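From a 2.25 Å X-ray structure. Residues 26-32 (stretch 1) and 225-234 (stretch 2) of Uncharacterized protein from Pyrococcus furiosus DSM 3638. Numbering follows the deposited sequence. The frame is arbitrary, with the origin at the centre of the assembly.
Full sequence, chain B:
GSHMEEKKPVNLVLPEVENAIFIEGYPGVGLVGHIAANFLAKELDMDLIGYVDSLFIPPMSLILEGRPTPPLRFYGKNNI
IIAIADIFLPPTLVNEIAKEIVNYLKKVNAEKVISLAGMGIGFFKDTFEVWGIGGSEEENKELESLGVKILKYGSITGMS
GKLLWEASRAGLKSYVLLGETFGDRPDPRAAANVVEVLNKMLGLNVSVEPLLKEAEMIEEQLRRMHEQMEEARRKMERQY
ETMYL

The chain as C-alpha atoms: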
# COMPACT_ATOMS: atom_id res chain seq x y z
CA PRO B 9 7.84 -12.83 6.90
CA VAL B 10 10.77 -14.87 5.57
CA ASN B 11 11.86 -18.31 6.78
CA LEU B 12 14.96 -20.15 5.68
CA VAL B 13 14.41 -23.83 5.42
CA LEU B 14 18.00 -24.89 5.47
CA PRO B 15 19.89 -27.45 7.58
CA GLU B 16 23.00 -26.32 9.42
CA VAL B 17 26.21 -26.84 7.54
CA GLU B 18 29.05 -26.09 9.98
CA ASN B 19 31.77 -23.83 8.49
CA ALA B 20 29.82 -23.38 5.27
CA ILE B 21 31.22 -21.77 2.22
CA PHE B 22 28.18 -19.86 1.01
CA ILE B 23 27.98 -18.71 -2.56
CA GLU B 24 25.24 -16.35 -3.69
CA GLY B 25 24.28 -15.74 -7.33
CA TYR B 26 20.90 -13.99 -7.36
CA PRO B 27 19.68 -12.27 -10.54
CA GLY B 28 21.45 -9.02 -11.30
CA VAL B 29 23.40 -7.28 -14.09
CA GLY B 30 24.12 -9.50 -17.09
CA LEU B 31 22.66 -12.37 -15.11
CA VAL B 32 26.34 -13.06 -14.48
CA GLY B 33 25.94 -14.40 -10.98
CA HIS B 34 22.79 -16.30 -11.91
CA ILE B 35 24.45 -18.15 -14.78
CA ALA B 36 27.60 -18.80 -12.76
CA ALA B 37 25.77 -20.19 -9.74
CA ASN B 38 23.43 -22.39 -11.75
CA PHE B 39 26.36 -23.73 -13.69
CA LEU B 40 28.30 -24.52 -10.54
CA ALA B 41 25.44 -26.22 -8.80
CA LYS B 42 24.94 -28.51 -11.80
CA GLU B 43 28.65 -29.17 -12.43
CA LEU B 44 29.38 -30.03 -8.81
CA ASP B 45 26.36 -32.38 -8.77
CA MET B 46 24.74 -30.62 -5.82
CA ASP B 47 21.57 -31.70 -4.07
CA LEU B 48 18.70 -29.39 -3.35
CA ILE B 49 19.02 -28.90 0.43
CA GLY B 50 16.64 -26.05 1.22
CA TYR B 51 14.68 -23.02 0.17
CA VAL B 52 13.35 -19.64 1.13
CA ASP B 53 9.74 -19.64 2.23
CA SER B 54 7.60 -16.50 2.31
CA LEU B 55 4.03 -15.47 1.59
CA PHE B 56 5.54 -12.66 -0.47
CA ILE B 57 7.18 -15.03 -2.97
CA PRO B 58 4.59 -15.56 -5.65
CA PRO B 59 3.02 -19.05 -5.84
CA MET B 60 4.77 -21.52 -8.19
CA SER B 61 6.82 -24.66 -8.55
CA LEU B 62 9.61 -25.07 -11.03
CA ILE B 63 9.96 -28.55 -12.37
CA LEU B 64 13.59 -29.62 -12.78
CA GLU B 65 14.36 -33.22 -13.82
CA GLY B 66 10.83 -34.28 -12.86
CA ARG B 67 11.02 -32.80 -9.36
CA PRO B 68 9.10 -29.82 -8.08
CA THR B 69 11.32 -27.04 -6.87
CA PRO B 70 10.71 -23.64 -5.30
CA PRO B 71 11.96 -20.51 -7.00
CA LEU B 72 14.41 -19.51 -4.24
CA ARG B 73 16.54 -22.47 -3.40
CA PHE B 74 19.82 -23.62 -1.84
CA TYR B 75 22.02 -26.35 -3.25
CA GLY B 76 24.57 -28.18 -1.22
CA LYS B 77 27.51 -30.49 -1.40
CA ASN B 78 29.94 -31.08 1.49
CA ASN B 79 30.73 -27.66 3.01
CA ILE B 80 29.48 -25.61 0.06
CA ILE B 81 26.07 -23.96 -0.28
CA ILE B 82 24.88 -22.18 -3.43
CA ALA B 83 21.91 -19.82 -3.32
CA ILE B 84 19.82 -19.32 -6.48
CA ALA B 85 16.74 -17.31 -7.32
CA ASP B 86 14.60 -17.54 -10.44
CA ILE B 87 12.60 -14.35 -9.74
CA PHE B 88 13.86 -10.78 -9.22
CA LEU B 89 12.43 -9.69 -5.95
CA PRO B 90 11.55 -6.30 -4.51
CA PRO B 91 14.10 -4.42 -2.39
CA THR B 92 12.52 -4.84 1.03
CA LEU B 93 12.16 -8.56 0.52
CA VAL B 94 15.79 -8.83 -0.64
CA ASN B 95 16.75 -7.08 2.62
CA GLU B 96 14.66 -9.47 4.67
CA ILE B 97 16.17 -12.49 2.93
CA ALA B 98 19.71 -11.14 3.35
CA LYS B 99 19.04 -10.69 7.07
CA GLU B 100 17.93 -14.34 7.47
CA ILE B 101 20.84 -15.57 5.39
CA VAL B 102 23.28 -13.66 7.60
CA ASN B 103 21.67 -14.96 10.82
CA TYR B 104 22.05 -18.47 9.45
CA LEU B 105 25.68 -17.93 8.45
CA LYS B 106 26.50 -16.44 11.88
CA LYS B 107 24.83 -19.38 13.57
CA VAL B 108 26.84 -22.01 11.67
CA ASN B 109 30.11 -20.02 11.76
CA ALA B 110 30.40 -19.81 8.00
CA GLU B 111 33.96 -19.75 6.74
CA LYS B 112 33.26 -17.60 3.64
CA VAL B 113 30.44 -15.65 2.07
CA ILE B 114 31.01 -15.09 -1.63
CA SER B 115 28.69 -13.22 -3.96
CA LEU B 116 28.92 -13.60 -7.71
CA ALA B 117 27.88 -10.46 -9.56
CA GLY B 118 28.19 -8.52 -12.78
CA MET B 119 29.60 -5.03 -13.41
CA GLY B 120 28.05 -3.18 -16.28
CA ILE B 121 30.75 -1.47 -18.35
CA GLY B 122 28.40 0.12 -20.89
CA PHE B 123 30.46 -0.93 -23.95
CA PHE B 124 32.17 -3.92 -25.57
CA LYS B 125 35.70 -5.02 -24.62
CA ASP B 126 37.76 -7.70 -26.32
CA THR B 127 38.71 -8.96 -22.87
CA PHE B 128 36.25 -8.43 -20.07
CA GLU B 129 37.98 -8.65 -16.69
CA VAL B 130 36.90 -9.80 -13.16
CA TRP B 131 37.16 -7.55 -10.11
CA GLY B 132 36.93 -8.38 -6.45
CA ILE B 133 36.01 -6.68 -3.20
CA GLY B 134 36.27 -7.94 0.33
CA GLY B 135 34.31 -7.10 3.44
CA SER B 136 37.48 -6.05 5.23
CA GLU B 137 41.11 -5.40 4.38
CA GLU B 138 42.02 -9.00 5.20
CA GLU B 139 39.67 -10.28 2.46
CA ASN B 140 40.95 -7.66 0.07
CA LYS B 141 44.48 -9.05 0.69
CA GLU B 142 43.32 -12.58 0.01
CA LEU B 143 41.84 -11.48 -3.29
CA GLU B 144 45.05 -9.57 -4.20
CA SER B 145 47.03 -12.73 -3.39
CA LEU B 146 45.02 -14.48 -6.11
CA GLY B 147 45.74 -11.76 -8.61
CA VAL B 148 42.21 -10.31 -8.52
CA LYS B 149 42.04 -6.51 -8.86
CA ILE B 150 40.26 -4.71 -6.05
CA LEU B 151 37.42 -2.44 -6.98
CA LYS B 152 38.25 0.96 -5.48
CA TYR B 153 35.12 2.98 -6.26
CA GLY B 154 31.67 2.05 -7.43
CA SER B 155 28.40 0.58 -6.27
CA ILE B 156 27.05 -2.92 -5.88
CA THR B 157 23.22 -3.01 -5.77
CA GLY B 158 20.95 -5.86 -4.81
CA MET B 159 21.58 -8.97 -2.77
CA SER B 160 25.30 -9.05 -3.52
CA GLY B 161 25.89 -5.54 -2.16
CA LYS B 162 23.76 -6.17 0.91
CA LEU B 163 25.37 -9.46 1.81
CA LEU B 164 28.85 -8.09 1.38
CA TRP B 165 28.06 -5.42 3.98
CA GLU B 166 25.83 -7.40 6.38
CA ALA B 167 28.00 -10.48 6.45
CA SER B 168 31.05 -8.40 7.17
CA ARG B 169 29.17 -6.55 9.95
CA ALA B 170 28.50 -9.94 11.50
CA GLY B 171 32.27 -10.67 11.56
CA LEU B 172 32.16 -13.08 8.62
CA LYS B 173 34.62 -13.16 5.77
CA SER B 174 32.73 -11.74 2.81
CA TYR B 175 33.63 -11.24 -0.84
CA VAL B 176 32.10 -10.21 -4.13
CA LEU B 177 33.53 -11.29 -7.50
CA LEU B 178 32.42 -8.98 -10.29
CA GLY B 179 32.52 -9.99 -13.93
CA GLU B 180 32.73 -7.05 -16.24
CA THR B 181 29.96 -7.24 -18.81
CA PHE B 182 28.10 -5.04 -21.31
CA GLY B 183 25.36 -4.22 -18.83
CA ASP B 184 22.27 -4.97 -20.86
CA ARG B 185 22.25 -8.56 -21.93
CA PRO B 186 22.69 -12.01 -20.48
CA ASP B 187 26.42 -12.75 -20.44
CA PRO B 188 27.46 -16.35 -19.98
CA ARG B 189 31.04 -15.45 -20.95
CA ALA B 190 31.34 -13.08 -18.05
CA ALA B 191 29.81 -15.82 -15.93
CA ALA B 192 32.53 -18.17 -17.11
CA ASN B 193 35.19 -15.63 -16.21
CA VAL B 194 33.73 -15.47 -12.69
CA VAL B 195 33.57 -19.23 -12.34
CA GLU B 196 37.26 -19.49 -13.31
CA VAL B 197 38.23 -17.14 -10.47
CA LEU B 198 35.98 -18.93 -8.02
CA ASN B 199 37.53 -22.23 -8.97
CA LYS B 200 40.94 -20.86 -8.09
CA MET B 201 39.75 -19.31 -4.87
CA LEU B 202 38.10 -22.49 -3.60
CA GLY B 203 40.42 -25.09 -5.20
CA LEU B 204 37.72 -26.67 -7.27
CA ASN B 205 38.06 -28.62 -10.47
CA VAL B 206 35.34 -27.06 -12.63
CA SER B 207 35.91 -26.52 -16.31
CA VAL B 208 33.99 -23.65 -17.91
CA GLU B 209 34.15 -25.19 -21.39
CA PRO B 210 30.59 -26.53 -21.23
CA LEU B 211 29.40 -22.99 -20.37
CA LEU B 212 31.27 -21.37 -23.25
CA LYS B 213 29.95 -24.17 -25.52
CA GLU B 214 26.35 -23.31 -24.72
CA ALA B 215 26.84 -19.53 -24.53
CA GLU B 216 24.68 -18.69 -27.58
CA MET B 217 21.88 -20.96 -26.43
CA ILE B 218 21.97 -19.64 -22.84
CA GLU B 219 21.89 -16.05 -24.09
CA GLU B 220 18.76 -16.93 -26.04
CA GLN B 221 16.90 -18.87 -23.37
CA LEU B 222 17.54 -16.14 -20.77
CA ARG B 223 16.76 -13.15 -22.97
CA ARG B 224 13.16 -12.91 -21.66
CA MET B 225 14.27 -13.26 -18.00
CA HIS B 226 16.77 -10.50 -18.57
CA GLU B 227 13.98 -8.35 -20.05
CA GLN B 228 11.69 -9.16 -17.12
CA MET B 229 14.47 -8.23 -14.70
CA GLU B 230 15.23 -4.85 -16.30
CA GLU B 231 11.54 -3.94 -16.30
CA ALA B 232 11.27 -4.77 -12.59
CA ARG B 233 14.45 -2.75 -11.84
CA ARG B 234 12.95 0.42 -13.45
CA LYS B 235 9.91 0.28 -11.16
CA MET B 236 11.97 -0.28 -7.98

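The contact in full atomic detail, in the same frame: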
# COMPACT_ATOMS: atom_id res chain seq x y z
N TYR B 26 22.26 -14.43 -7.04
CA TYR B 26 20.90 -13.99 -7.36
C TYR B 26 20.90 -13.18 -8.67
O TYR B 26 21.93 -12.67 -9.08
CB TYR B 26 20.28 -13.15 -6.23
CG TYR B 26 19.59 -13.95 -5.11
CD1 TYR B 26 19.97 -15.25 -4.84
CD2 TYR B 26 18.54 -13.39 -4.37
CE1 TYR B 26 19.35 -16.00 -3.86
CE2 TYR B 26 17.92 -14.12 -3.37
CZ TYR B 26 18.33 -15.42 -3.10
OH TYR B 26 17.75 -16.19 -2.13
N PRO B 27 19.73 -13.05 -9.31
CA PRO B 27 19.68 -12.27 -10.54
C PRO B 27 20.14 -10.84 -10.38
O PRO B 27 19.84 -10.19 -9.39
CB PRO B 27 18.19 -12.29 -10.93
CG PRO B 27 17.64 -13.50 -10.24
CD PRO B 27 18.41 -13.62 -8.97
N GLY B 28 20.85 -10.35 -11.37
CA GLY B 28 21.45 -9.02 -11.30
C GLY B 28 22.03 -8.75 -12.69
O GLY B 28 21.68 -9.43 -13.65
N VAL B 29 22.94 -7.79 -12.79
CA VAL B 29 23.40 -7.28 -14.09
C VAL B 29 24.02 -8.40 -14.91
O VAL B 29 24.83 -9.17 -14.41
CB VAL B 29 24.58 -6.25 -13.91
CG1 VAL B 29 24.92 -5.57 -15.24
CG2 VAL B 29 24.31 -5.19 -12.84
N GLY B 30 23.64 -8.47 -16.17
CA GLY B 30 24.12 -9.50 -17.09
C GLY B 30 23.66 -10.90 -16.79
O GLY B 30 24.08 -11.83 -17.47
N LEU B 31 22.87 -11.07 -15.74
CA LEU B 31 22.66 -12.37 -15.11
C LEU B 31 23.96 -13.16 -14.91
O LEU B 31 23.98 -14.38 -14.93
CB LEU B 31 21.67 -13.17 -15.92
CG LEU B 31 20.26 -12.61 -15.98
CD1 LEU B 31 19.43 -13.40 -16.98
CD2 LEU B 31 19.57 -12.66 -14.62
N VAL B 32 25.03 -12.45 -14.62
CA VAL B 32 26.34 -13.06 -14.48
C VAL B 32 26.34 -14.02 -13.33
O VAL B 32 26.75 -15.18 -13.46
CB VAL B 32 27.43 -12.00 -14.33
CG1 VAL B 32 28.79 -12.59 -14.08
CG2 VAL B 32 27.49 -11.12 -15.58
N MET B 225 13.89 -13.50 -19.40
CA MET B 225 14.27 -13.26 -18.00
C MET B 225 15.06 -11.98 -17.81
O MET B 225 14.79 -11.21 -16.89
CB MET B 225 15.08 -14.43 -17.45
CG MET B 225 15.14 -14.43 -15.94
SD MET B 225 16.41 -15.51 -15.30
CE MET B 225 16.35 -15.12 -13.56
N HIS B 226 16.01 -11.72 -18.69
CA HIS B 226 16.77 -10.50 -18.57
C HIS B 226 15.86 -9.29 -18.75
O HIS B 226 16.01 -8.27 -18.07
CB HIS B 226 17.92 -10.47 -19.59
CG HIS B 226 18.85 -9.32 -19.39
ND1 HIS B 226 18.61 -8.08 -19.91
CD2 HIS B 226 20.02 -9.23 -18.71
CE1 HIS B 226 19.58 -7.25 -19.55
NE2 HIS B 226 20.45 -7.93 -18.82
N GLU B 227 14.97 -9.39 -19.73
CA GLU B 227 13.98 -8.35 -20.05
C GLU B 227 13.05 -8.09 -18.88
O GLU B 227 12.90 -6.96 -18.44
CB GLU B 227 13.16 -8.82 -21.27
CG GLU B 227 12.92 -7.82 -22.35
CD GLU B 227 14.11 -6.92 -22.62
OE1 GLU B 227 15.19 -7.48 -22.89
OE2 GLU B 227 13.97 -5.68 -22.55
N GLN B 228 12.44 -9.16 -18.38
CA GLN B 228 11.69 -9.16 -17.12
C GLN B 228 12.43 -8.38 -16.04
O GLN B 228 11.87 -7.49 -15.40
CB GLN B 228 11.49 -10.59 -16.61
CG GLN B 228 10.15 -11.29 -16.80
CD GLN B 228 9.48 -11.11 -18.15
OE1 GLN B 228 9.11 -9.99 -18.50
NE2 GLN B 228 9.29 -12.20 -18.91
N MET B 229 13.69 -8.75 -15.81
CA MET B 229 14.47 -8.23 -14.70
C MET B 229 14.66 -6.74 -14.85
O MET B 229 14.51 -6.00 -13.86
CB MET B 229 15.83 -8.93 -14.58
CG MET B 229 16.77 -8.28 -13.58
SD MET B 229 18.48 -8.85 -13.65
CE MET B 229 19.05 -8.16 -15.20
N GLU B 230 15.00 -6.29 -16.05
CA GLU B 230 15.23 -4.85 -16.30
C GLU B 230 13.96 -4.03 -16.11
O GLU B 230 14.00 -2.93 -15.55
CB GLU B 230 15.78 -4.60 -17.72
CG GLU B 230 17.18 -5.17 -17.94
CD GLU B 230 18.30 -4.26 -17.46
OE1 GLU B 230 18.39 -3.96 -16.25
OE2 GLU B 230 19.09 -3.84 -18.34
N GLU B 231 12.83 -4.58 -16.54
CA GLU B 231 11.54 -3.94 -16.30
C GLU B 231 11.28 -3.75 -14.80
O GLU B 231 11.01 -2.63 -14.34
CB GLU B 231 10.39 -4.66 -17.00
CG GLU B 231 10.15 -4.08 -18.38
CD GLU B 231 8.82 -4.45 -18.99
OE1 GLU B 231 7.83 -3.74 -18.73
OE2 GLU B 231 8.78 -5.46 -19.73
N ALA B 232 11.43 -4.83 -14.04
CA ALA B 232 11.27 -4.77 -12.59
C ALA B 232 12.25 -3.78 -11.91
O ALA B 232 11.87 -3.13 -10.95
CB ALA B 232 11.41 -6.16 -11.99
N ARG B 233 13.47 -3.67 -12.41
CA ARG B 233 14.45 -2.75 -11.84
C ARG B 233 14.03 -1.28 -11.96
O ARG B 233 14.24 -0.51 -11.01
CB ARG B 233 15.82 -2.94 -12.49
CG ARG B 233 16.86 -1.86 -12.21
CD ARG B 233 18.20 -2.32 -12.73
NE ARG B 233 18.62 -3.59 -12.12
CZ ARG B 233 19.49 -4.45 -12.66
NH1 ARG B 233 20.07 -4.20 -13.83
NH2 ARG B 233 19.78 -5.58 -12.02
N ARG B 234 13.46 -0.92 -13.12
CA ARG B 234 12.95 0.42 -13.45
C ARG B 234 11.79 0.89 -12.57
O ARG B 234 11.65 2.09 -12.33
CB ARG B 234 12.45 0.46 -14.90
CG ARG B 234 13.55 0.45 -15.94
CD ARG B 234 13.03 0.36 -17.37
NE ARG B 234 14.06 -0.19 -18.26
CZ ARG B 234 13.92 -1.24 -19.09
NH1 ARG B 234 12.77 -1.91 -19.21
NH2 ARG B 234 14.96 -1.62 -19.82
O HOH W 1 21.80 -6.45 -17.11

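Packing of loop 26-32 against one face of residues 225-234 of a longer helix, two segments far apart in sequence that bury 359 Å² between them. No direct hydrogen bond crosses the contact; apolar packing and one bridging water hold it together. Met225, Met229 and Arg233, four apart, line one side of the helix, with His226 beside them, while Glu227, Gln228, Glu231 and Ala232 stay out of reach of the loop.

The loop carries two bumps, Pro27 and Leu31, both with CA-to-CB bonds directed toward the helix. Leu31 loses the most surface, and its forked end settles into the hollow between the two methionines: CD1 lies 4.0 Å from Met225 SD and CD2 lies 4.1 Å from Met229 SD. The same CD1 reaches the base of the His226 side chain, 4.2 Å from His226 CB, so the leucine touches one full turn of helix. Pro27 is the second, more rigid bump. Its CG meets Met225 CE at 3.9 Å, and its CB lies 4.4 Å from Met229 SD. Met225 can touch both bumps because its side chain is fully extended, t at all three chi angles: SD lies by Leu31, and the terminal methyl continues to Pro27 while still near Leu31 CD2. Unbranched and flexible, methionine suits this kind of filling.

Met229 is extended through chi2 and then turns at chi3 (p). Its SD sits against the loop backbone, 3.3 Å from Gly28 O, the shortest approach across the contact. That carbonyl is also engaged within the loop, accepting a hydrogen bond from Leu31 N at 2.9 Å, which helps hold the turn that presents Leu31. Gly28 has no side chain, and its backbone lies close to the helix side chains. Gly30, with phi of 68°, adopts a conformation that favours glycine; a CB there would clash with Val32 CG2 at 2.9 Å.

Beside the apolar patch, His226 starts sideways but brings its ring end nearer the loop. The ring edge faces Gly30, with NE2 4.2 Å from Gly30 N, too far for a direct bond. A water fills this gap, accepting from Gly30 N at 2.9 Å and hydrogen-bonding to His226 NE2 at 2.6 Å.

At the far end, Arg233 lays its guanidinium edge along the loop, with NH2 3.9 Å from both Gly28 CA and Val29 N. A salt bridge from Arg233 NH1 to Glu230 OE1 (3.0 Å) engages the group within the helix, although the arginine is poorly ordered. Val29 points its CA-to-CB bond away; its nearest atom to Arg233 is the backbone N, with Val29 CG2 still 4.5 Å from Arg233 NH1.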